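Uncharacterized protein (PDB 4PUX) is of unknown function but belongs to the DUF3237 family and folds as an antiparallel beta-barrel of the allene oxide cyclase-like clan. Local coordinates at residues L88-T93 with Q125-S130; A24-L29 with R39-T44; G95-S100 with Y118-T123. All blocks are in the same frame, centred on the assembly; numbering follows the deposited sequence.

Interaction 1 (L88-T93 with Q125-S130); sequences LIYLQT and QFETSS. With EDO (1,2-ethanediol), chain E.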
loop_
_atom_site.group_PDB
_atom_site.type_symbol
_atom_site.label_atom_id
_atom_site.label_comp_id
_atom_site.label_asym_id
_atom_site.label_seq_id
_atom_site.Cartn_x
_atom_site.Cartn_y
_atom_site.Cartn_z
ATOM N N LEU A 88 1.625 1.586 19.317
ATOM C CA LEU A 88 0.637 1.125 18.324
ATOM C C LEU A 88 0.264 2.250 17.374
ATOM O O LEU A 88 -0.029 3.396 17.825
ATOM C CB LEU A 88 -0.611 0.556 18.990
ATOM C CG LEU A 88 -0.382 -0.655 19.867
ATOM C CD1 LEU A 88 -1.646 -1.003 20.679
ATOM C CD2 LEU A 88 0.067 -1.894 19.032
ATOM N N ILE A 89 0.247 1.939 16.081
ATOM C CA ILE A 89 -0.100 2.892 15.032
ATOM C C ILE A 89 -1.097 2.267 14.050
ATOM O O ILE A 89 -0.788 1.255 13.420
ATOM C CB ILE A 89 1.131 3.418 14.245
ATOM C CG1 ILE A 89 2.300 3.851 15.177
ATOM C CG2 ILE A 89 0.707 4.481 13.205
ATOM C CD1 ILE A 89 3.584 4.159 14.459
ATOM N N TYR A 90 -2.300 2.804 14.016
ATOM C CA TYR A 90 -3.373 2.388 13.080
ATOM C C TYR A 90 -3.100 2.999 11.702
ATOM O O TYR A 90 -2.900 4.221 11.593
ATOM C CB TYR A 90 -4.740 2.831 13.646
ATOM C CG TYR A 90 -5.907 2.853 12.671
ATOM C CD1 TYR A 90 -6.121 1.811 11.738
ATOM C CD2 TYR A 90 -6.878 3.847 12.787
ATOM C CE1 TYR A 90 -7.200 1.865 10.841
ATOM C CE2 TYR A 90 -7.971 3.904 11.917
ATOM C CZ TYR A 90 -8.167 2.865 10.998
ATOM O OH TYR A 90 -9.212 2.861 10.095
ATOM N N LEU A 91 -2.958 2.142 10.683
ATOM C CA LEU A 91 -2.628 2.563 9.329
ATOM C C LEU A 91 -3.812 2.275 8.380
ATOM O O LEU A 91 -4.368 1.144 8.379
ATOM C CB LEU A 91 -1.337 1.813 8.864
ATOM C CG LEU A 91 -0.864 2.073 7.420
ATOM C CD1 LEU A 91 -0.597 3.528 7.166
ATOM C CD2 LEU A 91 0.382 1.220 7.105
ATOM N N GLN A 92 -4.083 3.244 7.504
ATOM C CA GLN A 92 -5.011 3.129 6.362
ATOM C C GLN A 92 -4.226 3.468 5.086
ATOM O O GLN A 92 -3.568 4.508 5.029
ATOM C CB GLN A 92 -6.195 4.087 6.497
ATOM C CG GLN A 92 -7.091 3.805 7.698
ATOM C CD GLN A 92 -7.991 4.970 8.051
ATOM O OE1 GLN A 92 -7.635 5.844 8.904
ATOM N NE2 GLN A 92 -9.061 5.096 7.321
ATOM N N THR A 93 -4.306 2.601 4.067
ATOM C CA THR A 93 -3.744 2.920 2.759
ATOM C C THR A 93 -4.864 2.860 1.699
ATOM O O THR A 93 -5.841 2.106 1.812
ATOM C CB THR A 93 -2.561 2.008 2.351
ATOM O OG1 THR A 93 -3.049 0.696 2.037
ATOM C CG2 THR A 93 -1.516 1.895 3.476
ATOM N N GLN A 125 -2.345 7.033 5.758
ATOM C CA GLN A 125 -2.895 7.821 6.867
ATOM C C GLN A 125 -2.633 7.072 8.175
ATOM O O GLN A 125 -2.936 5.854 8.273
ATOM C CB GLN A 125 -4.397 8.008 6.683
ATOM C CG GLN A 125 -5.053 8.819 7.751
ATOM C CD GLN A 125 -6.527 9.035 7.482
ATOM O OE1 GLN A 125 -7.071 8.671 6.416
ATOM N NE2 GLN A 125 -7.176 9.626 8.423
ATOM N N PHE A 126 -2.051 7.757 9.134
ATOM C CA PHE A 126 -1.647 7.170 10.429
ATOM C C PHE A 126 -2.441 7.717 11.604
ATOM O O PHE A 126 -2.766 8.901 11.629
ATOM C CB PHE A 126 -0.187 7.480 10.689
ATOM C CG PHE A 126 0.763 7.083 9.589
ATOM C CD1 PHE A 126 1.103 7.992 8.573
ATOM C CD2 PHE A 126 1.387 5.822 9.596
ATOM C CE1 PHE A 126 2.068 7.641 7.591
ATOM C CE2 PHE A 126 2.321 5.472 8.616
ATOM C CZ PHE A 126 2.633 6.382 7.581
ATOM N N GLU A 127 -2.554 6.923 12.685
ATOM C CA GLU A 127 -3.164 7.354 13.955
ATOM C C GLU A 127 -2.421 6.702 15.102
ATOM O O GLU A 127 -2.374 5.476 15.169
ATOM C CB GLU A 127 -4.627 6.976 14.139
ATOM C CG GLU A 127 -5.630 7.766 13.494
ATOM C CD GLU A 127 -7.073 7.434 13.992
ATOM O OE1 GLU A 127 -7.317 7.050 15.213
ATOM O OE2 GLU A 127 -7.960 7.688 13.175
ATOM N N THR A 128 -1.860 7.527 15.975
ATOM C CA THR A 128 -1.181 7.046 17.185
ATOM C C THR A 128 -1.299 8.076 18.305
ATOM O O THR A 128 -1.412 9.284 18.064
ATOM C CB THR A 128 0.308 6.709 16.869
ATOM O OG1 THR A 128 0.956 6.110 17.995
ATOM C CG2 THR A 128 1.089 8.001 16.453
ATOM N N SER A 129 -1.205 7.587 19.561
ATOM C CA SER A 129 -1.141 8.484 20.715
ATOM C C SER A 129 0.298 8.638 21.262
ATOM O O SER A 129 0.512 9.452 22.163
ATOM C CB SER A 129 -2.035 7.972 21.858
ATOM O OG SER A 129 -1.558 6.755 22.399
ATOM N N SER A 130 1.273 7.921 20.685
ATOM C CA SER A 130 2.667 7.990 21.174
ATOM C C SER A 130 3.287 9.354 20.808
ATOM O O SER A 130 3.281 9.707 19.630
ATOM C CB SER A 130 3.521 6.914 20.532
ATOM O OG SER A 130 4.906 7.185 20.749
HETATM C C1 EDO E . 6.129 4.547 22.920
HETATM O O1 EDO E . 5.243 5.665 22.913
HETATM C C2 EDO E . 7.260 4.869 21.971
HETATM O O2 EDO E . 8.233 5.706 22.627
HETATM O O HOH W 1 -5.005 5.653 10.178
HETATM O O HOH W 2 -9.566 7.619 10.430
#

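Interaction 2 (A24-L29 with R39-T44); sequences APVWEL and RIIPIT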
loop_
_atom_site.group_PDB
_atom_site.type_symbol
_atom_site.label_atom_id
_atom_site.label_comp_id
_atom_site.label_asym_id
_atom_site.label_seq_id
_atom_site.Cartn_x
_atom_site.Cartn_y
_atom_site.Cartn_z
ATOM N N ALA A 24 -3.030 -15.847 4.228
ATOM C CA ALA A 24 -4.356 -16.420 4.437
ATOM C C ALA A 24 -5.085 -16.422 3.106
ATOM O O ALA A 24 -4.750 -15.646 2.215
ATOM C CB ALA A 24 -5.162 -15.597 5.473
ATOM N N PRO A 25 -6.080 -17.314 2.952
ATOM C CA PRO A 25 -6.810 -17.288 1.689
ATOM C C PRO A 25 -7.604 -15.978 1.478
ATOM O O PRO A 25 -8.094 -15.360 2.436
ATOM C CB PRO A 25 -7.776 -18.491 1.797
ATOM C CG PRO A 25 -7.311 -19.277 2.968
ATOM C CD PRO A 25 -6.537 -18.363 3.868
ATOM N N VAL A 26 -7.690 -15.545 0.221
ATOM C CA VAL A 26 -8.498 -14.385 -0.165
ATOM C C VAL A 26 -9.963 -14.798 -0.217
ATOM O O VAL A 26 -10.281 -15.871 -0.729
ATOM C CB VAL A 26 -8.078 -13.821 -1.546
ATOM C CG1 VAL A 26 -8.982 -12.662 -1.970
ATOM C CG2 VAL A 26 -6.593 -13.370 -1.547
ATOM N N TRP A 27 -10.833 -13.982 0.380
ATOM C CA TRP A 27 -12.267 -14.133 0.169
ATOM C C TRP A 27 -12.666 -13.436 -1.153
ATOM O O TRP A 27 -12.555 -12.213 -1.283
ATOM C CB TRP A 27 -13.090 -13.626 1.350
ATOM C CG TRP A 27 -13.112 -14.494 2.579
ATOM C CD1 TRP A 27 -13.730 -15.752 2.709
ATOM C CD2 TRP A 27 -12.499 -14.230 3.822
ATOM N NE1 TRP A 27 -13.566 -16.220 3.974
ATOM C CE2 TRP A 27 -12.818 -15.315 4.685
ATOM C CE3 TRP A 27 -11.784 -13.144 4.342
ATOM C CZ2 TRP A 27 -12.408 -15.360 6.021
ATOM C CZ3 TRP A 27 -11.342 -13.216 5.671
ATOM C CH2 TRP A 27 -11.690 -14.293 6.496
ATOM N N GLU A 28 -13.049 -14.247 -2.128
ATOM C CA GLU A 28 -13.456 -13.807 -3.467
ATOM C C GLU A 28 -14.966 -13.673 -3.496
ATOM O O GLU A 28 -15.669 -14.667 -3.596
ATOM C CB GLU A 28 -12.984 -14.826 -4.511
ATOM C CG GLU A 28 -11.465 -15.069 -4.541
ATOM C CD GLU A 28 -10.681 -13.958 -5.230
ATOM O OE1 GLU A 28 -11.297 -12.947 -5.674
ATOM O OE2 GLU A 28 -9.436 -14.103 -5.346
ATOM N N LEU A 29 -15.465 -12.466 -3.272
ATOM C CA LEU A 29 -16.928 -12.243 -3.203
ATOM C C LEU A 29 -17.617 -12.112 -4.547
ATOM O O LEU A 29 -18.869 -12.108 -4.588
ATOM C CB LEU A 29 -17.275 -11.021 -2.321
ATOM C CG LEU A 29 -17.412 -11.367 -0.836
ATOM C CD1 LEU A 29 -16.111 -11.807 -0.199
ATOM C CD2 LEU A 29 -17.927 -10.181 -0.091
ATOM N N ARG A 39 -12.814 -8.291 -3.337
ATOM C CA ARG A 39 -11.831 -9.243 -2.814
ATOM C C ARG A 39 -11.398 -8.749 -1.419
ATOM O O ARG A 39 -10.995 -7.582 -1.271
ATOM C CB ARG A 39 -10.587 -9.335 -3.737
ATOM C CG ARG A 39 -10.940 -9.551 -5.203
ATOM C CD ARG A 39 -9.702 -9.687 -6.058
ATOM N NE ARG A 39 -8.989 -10.926 -5.800
ATOM C CZ ARG A 39 -7.693 -11.040 -5.505
ATOM N NH1 ARG A 39 -6.887 -9.988 -5.469
ATOM N NH2 ARG A 39 -7.185 -12.245 -5.320
ATOM N N ILE A 40 -11.496 -9.607 -0.400
ATOM C CA ILE A 40 -11.094 -9.252 0.981
ATOM C C ILE A 40 -9.864 -10.075 1.282
ATOM O O ILE A 40 -9.909 -11.307 1.346
ATOM C CB ILE A 40 -12.236 -9.448 1.995
ATOM C CG1 ILE A 40 -13.470 -8.625 1.585
ATOM C CG2 ILE A 40 -11.752 -9.136 3.428
ATOM C CD1 ILE A 40 -14.715 -8.884 2.428
ATOM N N ILE A 41 -8.736 -9.382 1.306
ATOM C CA ILE A 41 -7.389 -9.969 1.357
ATOM C C ILE A 41 -6.771 -9.754 2.770
ATOM O O ILE A 41 -6.369 -8.619 3.109
ATOM C CB ILE A 41 -6.482 -9.302 0.301
ATOM C CG1 ILE A 41 -7.106 -9.355 -1.101
ATOM C CG2 ILE A 41 -5.051 -9.894 0.343
ATOM C CD1 ILE A 41 -6.517 -8.397 -2.087
ATOM N N PRO A 42 -6.854 -10.758 3.650
ATOM C CA PRO A 42 -6.309 -10.598 5.010
ATOM C C PRO A 42 -4.842 -10.224 5.093
ATOM O O PRO A 42 -4.016 -10.764 4.372
ATOM C CB PRO A 42 -6.566 -11.957 5.665
ATOM C CG PRO A 42 -7.699 -12.520 4.939
ATOM C CD PRO A 42 -7.406 -12.117 3.486
ATOM N N ILE A 43 -4.566 -9.282 5.991
ATOM C CA ILE A 43 -3.200 -8.902 6.351
ATOM C C ILE A 43 -2.820 -9.625 7.647
ATOM O O ILE A 43 -3.415 -9.391 8.687
ATOM C CB ILE A 43 -3.059 -7.358 6.497
ATOM C CG1 ILE A 43 -3.246 -6.718 5.096
ATOM C CG2 ILE A 43 -1.723 -6.985 7.202
ATOM C CD1 ILE A 43 -3.513 -5.241 5.143
ATOM N N THR A 44 -1.817 -10.519 7.566
ATOM C CA THR A 44 -1.519 -11.431 8.672
ATOM C C THR A 44 -0.301 -11.066 9.498
ATOM O O THR A 44 -0.094 -11.607 10.606
ATOM C CB THR A 44 -1.373 -12.894 8.105
ATOM O OG1 THR A 44 -0.317 -12.943 7.140
ATOM C CG2 THR A 44 -2.696 -13.335 7.455
HETATM O O HOH W 3 -4.564 -12.782 2.282
#

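Interaction 3 (G95-S100 with Y118-T123); sequences GYRHGS and YYFKIT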
loop_
_atom_site.group_PDB
_atom_site.type_symbol
_atom_site.label_atom_id
_atom_site.label_comp_id
_atom_site.label_asym_id
_atom_site.label_seq_id
_atom_site.Cartn_x
_atom_site.Cartn_y
_atom_site.Cartn_z
ATOM N N GLY A 95 -5.206 3.485 -2.861
ATOM C CA GLY A 95 -4.496 3.720 -4.103
ATOM C C GLY A 95 -4.911 2.782 -5.221
ATOM O O GLY A 95 -6.040 2.284 -5.221
ATOM N N TYR A 96 -3.987 2.565 -6.169
ATOM C CA TYR A 96 -4.299 1.883 -7.430
ATOM C C TYR A 96 -3.200 0.924 -7.821
ATOM O O TYR A 96 -1.990 1.230 -7.623
ATOM C CB TYR A 96 -4.465 2.890 -8.600
ATOM C CG TYR A 96 -5.518 3.954 -8.392
ATOM C CD1 TYR A 96 -6.873 3.604 -8.288
ATOM C CD2 TYR A 96 -5.171 5.307 -8.291
ATOM C CE1 TYR A 96 -7.848 4.580 -8.119
ATOM C CE2 TYR A 96 -6.131 6.296 -8.091
ATOM C CZ TYR A 96 -7.470 5.936 -8.030
ATOM O OH TYR A 96 -8.447 6.901 -7.836
ATOM N N ARG A 97 -3.605 -0.200 -8.412
ATOM C CA ARG A 97 -2.676 -1.135 -9.081
ATOM C C ARG A 97 -3.221 -1.443 -10.475
ATOM O O ARG A 97 -4.372 -1.868 -10.596
ATOM C CB ARG A 97 -2.474 -2.403 -8.281
ATOM C CG ARG A 97 -1.457 -3.378 -8.936
ATOM C CD ARG A 97 -1.115 -4.587 -8.018
ATOM N NE ARG A 97 -0.048 -5.420 -8.598
ATOM C CZ ARG A 97 -0.232 -6.553 -9.258
ATOM N NH1 ARG A 97 -1.449 -7.060 -9.422
ATOM N NH2 ARG A 97 0.814 -7.210 -9.743
ATOM N N HIS A 98 -2.390 -1.245 -11.508
ATOM C CA HIS A 98 -2.808 -1.521 -12.883
ATOM C C HIS A 98 -1.571 -1.775 -13.727
ATOM O O HIS A 98 -0.460 -1.379 -13.341
ATOM C CB HIS A 98 -3.691 -0.404 -13.462
ATOM C CG HIS A 98 -3.017 0.940 -13.552
ATOM N ND1 HIS A 98 -2.121 1.260 -14.551
ATOM C CD2 HIS A 98 -3.171 2.067 -12.820
ATOM C CE1 HIS A 98 -1.728 2.512 -14.408
ATOM N NE2 HIS A 98 -2.343 3.022 -13.359
ATOM N N GLY A 99 -1.732 -2.498 -14.841
ATOM C CA GLY A 99 -0.615 -2.681 -15.759
ATOM C C GLY A 99 0.022 -1.355 -16.162
ATOM O O GLY A 99 -0.687 -0.348 -16.340
ATOM N N SER A 100 1.352 -1.329 -16.271
ATOM C CA SER A 100 2.040 -0.116 -16.730
ATOM C C SER A 100 1.658 0.183 -18.184
ATOM O O SER A 100 1.269 -0.718 -18.945
ATOM C CB SER A 100 3.552 -0.224 -16.638
ATOM O OG SER A 100 4.084 -1.065 -17.624
ATOM N N TYR A 118 3.903 -3.136 -13.376
ATOM C CA TYR A 118 2.683 -2.534 -12.859
ATOM C C TYR A 118 2.934 -1.178 -12.207
ATOM O O TYR A 118 3.964 -0.941 -11.568
ATOM C CB TYR A 118 2.028 -3.445 -11.796
ATOM C CG TYR A 118 1.522 -4.763 -12.343
ATOM C CD1 TYR A 118 2.401 -5.820 -12.570
ATOM C CD2 TYR A 118 0.166 -4.942 -12.664
ATOM C CE1 TYR A 118 1.956 -7.023 -13.114
ATOM C CE2 TYR A 118 -0.309 -6.169 -13.195
ATOM C CZ TYR A 118 0.595 -7.196 -13.421
ATOM O OH TYR A 118 0.168 -8.416 -13.942
ATOM N N TYR A 119 1.961 -0.313 -12.391
ATOM C CA TYR A 119 1.788 0.918 -11.621
ATOM C C TYR A 119 1.091 0.519 -10.303
ATOM O O TYR A 119 0.002 -0.052 -10.356
ATOM C CB TYR A 119 0.889 1.885 -12.362
ATOM C CG TYR A 119 0.743 3.217 -11.639
ATOM C CD1 TYR A 119 -0.262 3.421 -10.657
ATOM C CD2 TYR A 119 1.611 4.276 -11.913
ATOM C CE1 TYR A 119 -0.391 4.641 -9.998
ATOM C CE2 TYR A 119 1.473 5.523 -11.272
ATOM C CZ TYR A 119 0.481 5.687 -10.283
ATOM O OH TYR A 119 0.366 6.922 -9.625
ATOM N N PHE A 120 1.750 0.724 -9.156
ATOM C CA PHE A 120 1.196 0.312 -7.842
ATOM C C PHE A 120 1.687 1.354 -6.836
ATOM O O PHE A 120 2.795 1.250 -6.293
ATOM C CB PHE A 120 1.621 -1.126 -7.534
ATOM C CG PHE A 120 1.012 -1.751 -6.287
ATOM C CD1 PHE A 120 0.006 -1.131 -5.530
ATOM C CD2 PHE A 120 1.404 -3.052 -5.943
ATOM C CE1 PHE A 120 -0.528 -1.774 -4.411
ATOM C CE2 PHE A 120 0.886 -3.673 -4.822
ATOM C CZ PHE A 120 -0.100 -3.042 -4.079
ATOM N N LYS A 121 0.825 2.329 -6.573
ATOM C CA LYS A 121 1.113 3.494 -5.728
ATOM C C LYS A 121 -0.022 3.687 -4.731
ATOM O O LYS A 121 -1.194 3.443 -5.042
ATOM C CB LYS A 121 1.357 4.794 -6.551
ATOM C CG LYS A 121 2.389 4.684 -7.690
ATOM C CD LYS A 121 3.738 4.345 -7.171
ATOM C CE LYS A 121 4.893 4.821 -8.040
ATOM N NZ LYS A 121 5.272 3.813 -9.023
ATOM N N ILE A 122 0.346 4.125 -3.520
ATOM C CA ILE A 122 -0.607 4.337 -2.448
ATOM C C ILE A 122 -0.399 5.671 -1.709
ATOM O O ILE A 122 0.711 6.238 -1.709
ATOM C CB ILE A 122 -0.554 3.176 -1.402
ATOM C CG1 ILE A 122 0.866 3.004 -0.818
ATOM C CG2 ILE A 122 -1.022 1.876 -2.038
ATOM C CD1 ILE A 122 0.946 2.064 0.385
ATOM N N THR A 123 -1.464 6.109 -1.035
ATOM C CA THR A 123 -1.417 7.153 0.014
ATOM C C THR A 123 -1.600 6.478 1.379
ATOM O O THR A 123 -2.203 5.380 1.460
ATOM C CB THR A 123 -2.487 8.242 -0.185
ATOM O OG1 THR A 123 -3.797 7.667 -0.093
ATOM C CG2 THR A 123 -2.329 8.909 -1.537
HETATM O O HOH W 4 -0.811 -9.584 -11.119
#

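Interaction 1 (L88-T93 with Q125-S130)
Leu91 and Phe126 lie side by side and point the same way, a non-hydrogen-bonded antiparallel pair on the buried face of the sheet. Leu91 carries CG anti to its backbone N (chi1 177°), which swings the CD1 methyl across to the neighbouring strand. There it forms an off-centre CH-pi contact, with Leu91 CD1 4.2 Å from the centroid of the Phe126 ring. Ile89 crosses the same ring obliquely and sets its CG2 methyl against the ring edge, 3.9 Å from Phe126 CD2. All three residues are buried, and methyls packed against an aromatic ring leave no polar group to be satisfied there.

The other face is polar. Tyr90 and Glu127 run alongside each other, the carboxylate plane turned 75° from the ring, so that Glu127 CD comes to the ring edge 3.8 Å from Tyr90 CD2. Next to them Gln92 and Gln125 extend in the same direction with their amide planes 30° apart, Gln92 OE1 lying 3.7 Å from Gln125 CD. Diagonally across the strands, a water donates to both Gln92 OE1 and Glu127 OE2. Long chains suit this more exposed side, where they can lie alongside each other and these two tips meet water.

Between the faces the pairs Tyr90–Glu127 and Gln92–Gln125 each make two backbone hydrogen bonds, the Tyr90 N to Glu127 O bond being 2.9 Å long. Past the Tyr90–Glu127 pair, Thr128 adds a side-chain bond: Thr128 OG1, anti to its backbone N, donates to Leu88 O at 2.9 Å from above the carbonyl plane, and accepts from Ser130 N at 3.3 Å. That second bond makes an ST turn. The contact thus joins two adjacent antiparallel strands of the beta-barrel, apolar on one face and polar on the other.

Interaction 2 (A24-L29 with R39-T44)
Two backbone hydrogen bonds tie Trp27 to Ile40, with Trp27 N reaching Ile40 O at 3.0 Å and Ile40 N reaching Trp27 O at 2.9 Å.

The charged contact belongs to the next pair. Glu28 and Arg39 lie alongside each other, and the guanidinium grips the carboxylate side-on: Arg39 NE donates to Glu28 OE1 at 3.1 Å and Arg39 NH2 to Glu28 OE2 at 2.9 Å. Both oxygens use their syn lone pairs and lie close to the guanidinium plane. A bend in each chain, at chi2 of Glu28 (-77°) and chi3 of Arg39 (69°), brings the groups together, while Arg39 NH1 is hydrogen-bonded to Gln65 OE1 on strand 54-67.

These pairs belong to the beta hairpin of strands 27-33 and 36-49, in which the second strand also joins the barrel wall.

Apolar contacts fill in around them. Val26 CG1 covers one face of the guanidinium and meets Ile41 CG1 at 3.9 Å. On the other face of the sheet, the rigid ring of Pro42 offers the indole an apolar surface: Trp27 CZ3 lies 3.8 Å from Pro42 CG, and Trp27 NE1 is hydrogen-bonded to a citrate, probably from the crystallisation liquor. Ala24 CB touches both Pro42 CB and Thr44 CG2, 3.9 Å from each.

Interaction 3 (G95-S100 with Y118-T123)
Tyr119 O is gripped twice from the opposing strand: His98 N donates a hydrogen bond of 2.9 Å, in the plane of the carbonyl, and the CA-H of Arg97 adds a weaker contact with Arg97 CA 3.2 Å away. The reciprocal bond, Tyr119 N to His98 O, completes this pair, and Tyr96 with Lys121 forms another, joining adjacent antiparallel strands of the beta-barrel. At Gly95, opposite Ile122, a beta carbon would run into Lys121 O and Ile122 CA, and the backbone angles themselves call for glycine. At the other end Ser100 is the N-cap of helix 101-108, its OG accepting from Thr103 N.

On one face Arg97 stretches out fully from CG to NE, beginning anti to its backbone N, and so passes two aromatic rings in turn. Arg97 CD lies over the face of Phe120, a CH-pi contact 3.9 Å from the ring centroid. Farther along, the guanidinium makes a cation-pi stack on Tyr118, the planes 18° apart, with Arg97 NH2 over the ring centre and nearest Tyr118 CD1 at 3.5 Å. The aliphatic stem thus meets the buried phenyl ring, and the charge reaches the more exposed tyrosine, where a water accepts from Arg97 NH1 at 3.1 Å.

On the other face, His98 and Tyr119 lie side by side, pointing the same way. Their planes are nearly parallel but slid apart, so the imidazole face receives chiefly Tyr119 CB, 3.6 Å from the His98 centroid. The histidine CG sits in the crowded position between backbone N and carbonyl carbon (chi1 62°), which lets His98 ND1 turn back and donate to Gly99 O at 2.8 Å.

That bond implies a proton on ND1. Arg147 NH1 comes close to Arg97 NH1, a meeting of like charges, and the pi cloud of Tyr118 probably offsets part of the resulting repulsion.

All three contacts belong to one curled antiparallel sheet. Interactions 1 and 3 share strands 88-99 and 118-127: their centres lie about 22 Å apart, on opposite sides of the chain's centre, and they touch where Thr93 packs against Ile122 and Thr123. Strand 88-99 runs from interaction 1 to interaction 3, helix 101-108 follows, and strand 118-127 returns antiparallel, passing interaction 3 first and then interaction 1. Interaction 2 comes earlier in the chain, in the hairpin of strands 27-33 and 36-49, with its centre about 22 Å from that of interaction 1 and about 19 Å from that of interaction 3. The sheet curls so that contacts far apart along the chain belong to the same barrel wall.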